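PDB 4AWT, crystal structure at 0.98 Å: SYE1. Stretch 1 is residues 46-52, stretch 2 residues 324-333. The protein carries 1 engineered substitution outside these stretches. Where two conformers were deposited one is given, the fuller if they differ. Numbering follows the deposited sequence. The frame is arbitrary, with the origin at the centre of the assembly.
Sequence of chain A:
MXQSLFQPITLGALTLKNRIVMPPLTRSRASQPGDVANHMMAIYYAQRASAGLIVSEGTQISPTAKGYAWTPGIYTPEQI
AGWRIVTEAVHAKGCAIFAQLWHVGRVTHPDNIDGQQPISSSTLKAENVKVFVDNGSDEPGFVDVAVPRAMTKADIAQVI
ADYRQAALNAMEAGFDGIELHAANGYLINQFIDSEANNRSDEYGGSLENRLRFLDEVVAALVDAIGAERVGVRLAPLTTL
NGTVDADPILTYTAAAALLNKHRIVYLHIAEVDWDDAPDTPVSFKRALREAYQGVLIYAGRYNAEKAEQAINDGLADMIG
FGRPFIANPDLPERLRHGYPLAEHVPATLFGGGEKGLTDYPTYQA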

# COMPACT_ATOMS: atom_id res chain seq x y z
N ALA A 46 1.17 -1.40 17.33
CA ALA A 46 2.23 -1.64 18.31
C ALA A 46 2.35 -3.12 18.65
O ALA A 46 3.46 -3.59 18.89
CB ALA A 46 1.98 -0.82 19.55
N GLN A 47 1.23 -3.85 18.64
CA GLN A 47 1.26 -5.29 18.85
C GLN A 47 2.08 -6.03 17.82
O GLN A 47 2.50 -7.16 18.07
CB GLN A 47 -0.15 -5.86 18.83
CG GLN A 47 -1.00 -5.57 20.06
CD GLN A 47 -2.39 -6.12 19.96
OE1 GLN A 47 -3.10 -6.21 21.05
NE2 GLN A 47 -2.87 -6.48 18.88
N ARG A 48 2.26 -5.43 16.64
CA ARG A 48 2.89 -6.06 15.48
C ARG A 48 4.28 -5.50 15.20
O ARG A 48 4.88 -5.79 14.18
CB ARG A 48 1.93 -5.95 14.29
CG ARG A 48 0.74 -6.87 14.50
CD ARG A 48 -0.52 -6.53 13.70
NE ARG A 48 -1.57 -7.49 13.97
CZ ARG A 48 -2.21 -7.57 15.12
NH1 ARG A 48 -2.09 -6.64 16.03
NH2 ARG A 48 -3.01 -8.62 15.37
N ALA A 49 4.81 -4.73 16.15
CA ALA A 49 6.06 -3.98 15.96
C ALA A 49 7.29 -4.82 16.10
O ALA A 49 8.41 -4.26 16.03
CB ALA A 49 6.03 -2.76 16.87
N SER A 50 7.19 -6.14 16.22
CA SER A 50 8.34 -7.01 16.03
C SER A 50 8.67 -7.20 14.55
O SER A 50 9.72 -7.75 14.24
CB SER A 50 8.19 -8.34 16.75
OG SER A 50 7.16 -9.10 16.19
N ALA A 51 7.79 -6.76 13.64
CA ALA A 51 8.17 -6.66 12.25
C ALA A 51 9.42 -5.80 12.12
O ALA A 51 9.64 -4.89 12.90
CB ALA A 51 7.04 -6.02 11.46
N GLY A 52 10.17 -6.03 11.06
CA GLY A 52 11.25 -5.11 10.73
C GLY A 52 10.75 -3.75 10.26
O GLY A 52 11.32 -2.71 10.57
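Stretch 2 (324-333) PFIANPDLPE

Stretch 2 joins the end of one helix to the start of the next. Residues 324-327 close a helix that begins earlier in the chain, N328 is the first residue to leave helical phi/psi, and a type I turn from N328 to L331 leads into a second helix that starts at L331. Stretch 1 is also built of turns: one type I turn runs from A46 to A49 and another from R48 to A51, each closed by a backbone hydrogen bond, A49 N to A46 O at 3.3 Å and A51 N to R48 O at 3.1 Å. Neither segment forms a strand here; the contact is made by side chains and by backbone atoms of both stretches, among them three carbonyls of stretch 2, those of F325, I326 and P329. The backbones come near at two points, where R48 CA lies 4.8 Å from P329 CA and A51 CA lies 6.5 Å from P332 CA. The register therefore advances in the same sense along both stretches, and together they bury 377 Å².

R48 gives the largest share of this surface. Its CA-to-CB bond points sideways, but the long side chain brings its end nearer to stretch 2, where the guanidinium meets the C-terminal part of the first helix. Carbonyl groups in the last turn of a helix lack the amide partners that a further turn would supply, and an arginine, with several N-H groups in one plane, is well suited to them. R48 NE donates to F325 O at 2.8 Å, and R48 NH2 donates to I326 O at 3.0 Å. Both oxygens lie at the edge of the guanidinium, near its plane, as such bonds require. One face is left to P329, whose CB is 3.9 Å from R48 NH2.

P329 covers the next largest area. Its phi of -61° suits the first corner position of the type I turn from N328 to L331, and its compact ring can pack closely against stretch 1. P329 CB also lies 4.0 Å from Q47 CB. The carbonyl of P329 faces the backbone of stretch 1: R48 CA approaches P329 O at 3.5 Å in a nearly straight CA-H...O contact. Q47 O is 3.2 Å from P329 O, but both atoms are acceptors and no hydrogen bond joins them.

F325 is the third main contributor. Its side chain, like that of R48, starts sideways and ends nearer the other stretch. The ring meets the aliphatic part of the arginine, with R48 CG 3.8 Å from F325 CD1, and the small methyl of A51, with A51 CB 3.8 Å from F325 CZ. Both approach the ring obliquely. R48 thus presents carbon to the phenyl ring and nitrogen to the carbonyls.

Farther along, P332, in the second helix, has its CA-to-CB bond directed toward stretch 1, and P332 CG lies 3.3 Å from S50 OG and 3.9 Å from A51 N. S50 OG, on an exposed residue, also shares a hydrogen bond of 2.8 Å with the oxygen of water 1, and that same oxygen accepts from E333 N at 3.0 Å, linking the turn to the second helix through solvent.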

# COMPACT_ATOMS: atom_id res chain seq x y z
N PRO A 324 -1.39 -13.32 7.38
CA PRO A 324 -0.89 -13.89 8.64
C PRO A 324 -0.65 -12.86 9.73
O PRO A 324 -0.77 -13.18 10.90
CB PRO A 324 0.42 -14.57 8.22
CG PRO A 324 0.16 -14.95 6.75
CD PRO A 324 -0.59 -13.75 6.21
N PHE A 325 -0.28 -11.62 9.37
CA PHE A 325 -0.09 -10.60 10.41
C PHE A 325 -1.39 -10.14 11.04
O PHE A 325 -1.39 -9.66 12.15
CB PHE A 325 0.69 -9.39 9.86
CG PHE A 325 2.05 -9.21 10.47
CD1 PHE A 325 2.21 -9.19 11.84
CD2 PHE A 325 3.17 -9.08 9.66
CE1 PHE A 325 3.44 -9.00 12.42
CE2 PHE A 325 4.42 -8.88 10.24
CZ PHE A 325 4.55 -8.84 11.62
N ILE A 326 -2.52 -10.30 10.35
CA ILE A 326 -3.76 -9.91 10.99
C ILE A 326 -4.00 -10.76 12.23
O ILE A 326 -4.35 -10.23 13.28
CB ILE A 326 -4.89 -10.04 9.97
CG1 ILE A 326 -4.67 -8.98 8.89
CG2 ILE A 326 -6.28 -9.98 10.60
CD1 ILE A 326 -5.69 -9.14 7.77
N ALA A 327 -3.80 -12.07 12.10
CA ALA A 327 -4.15 -13.00 13.15
C ALA A 327 -3.01 -13.37 14.09
O ALA A 327 -3.25 -14.04 15.08
CB ALA A 327 -4.72 -14.28 12.53
N ASN A 328 -1.80 -12.94 13.79
CA ASN A 328 -0.62 -13.34 14.54
C ASN A 328 0.19 -12.09 14.84
O ASN A 328 1.04 -11.68 14.07
CB ASN A 328 0.24 -14.34 13.76
CG ASN A 328 -0.54 -15.62 13.48
OD1 ASN A 328 -0.59 -16.50 14.33
ND2 ASN A 328 -1.17 -15.65 12.32
N PRO A 329 -0.10 -11.42 15.98
CA PRO A 329 0.63 -10.19 16.27
C PRO A 329 2.13 -10.41 16.39
O PRO A 329 2.93 -9.55 16.06
CB PRO A 329 -0.01 -9.68 17.56
CG PRO A 329 -0.59 -10.92 18.21
CD PRO A 329 -1.09 -11.74 17.04
N ASP A 330 2.48 -11.61 16.89
CA ASP A 330 3.82 -12.10 17.07
C ASP A 330 4.23 -12.99 15.92
O ASP A 330 4.96 -13.98 16.08
CB ASP A 330 3.96 -12.86 18.39
CG ASP A 330 3.03 -14.02 18.54
OD1 ASP A 330 2.01 -14.13 17.80
OD2 ASP A 330 3.31 -14.85 19.43
N LEU A 331 3.83 -12.64 14.68
CA LEU A 331 4.17 -13.45 13.53
C LEU A 331 5.65 -13.71 13.44
O LEU A 331 6.04 -14.87 13.19
CB LEU A 331 3.64 -12.80 12.24
CG LEU A 331 3.94 -13.62 11.00
CD1 LEU A 331 3.21 -14.94 10.96
CD2 LEU A 331 3.60 -12.80 9.76
N PRO A 332 6.54 -12.74 13.62
CA PRO A 332 7.99 -13.05 13.49
C PRO A 332 8.41 -14.19 14.43
O PRO A 332 9.09 -15.14 13.97
CB PRO A 332 8.67 -11.73 13.76
CG PRO A 332 7.63 -10.68 13.33
CD PRO A 332 6.32 -11.29 13.80
N GLU A 333 8.04 -14.13 15.68
CA GLU A 333 8.42 -15.20 16.61
C GLU A 333 7.89 -16.52 16.17
O GLU A 333 8.54 -17.56 16.30
CB GLU A 333 7.95 -14.85 18.02
CG GLU A 333 8.41 -15.79 19.09
CD GLU A 333 9.83 -15.60 19.52
OE1 GLU A 333 10.57 -14.75 18.94
OE2 GLU A 333 10.31 -16.36 20.36
O HOH W 1 7.22 -11.69 17.14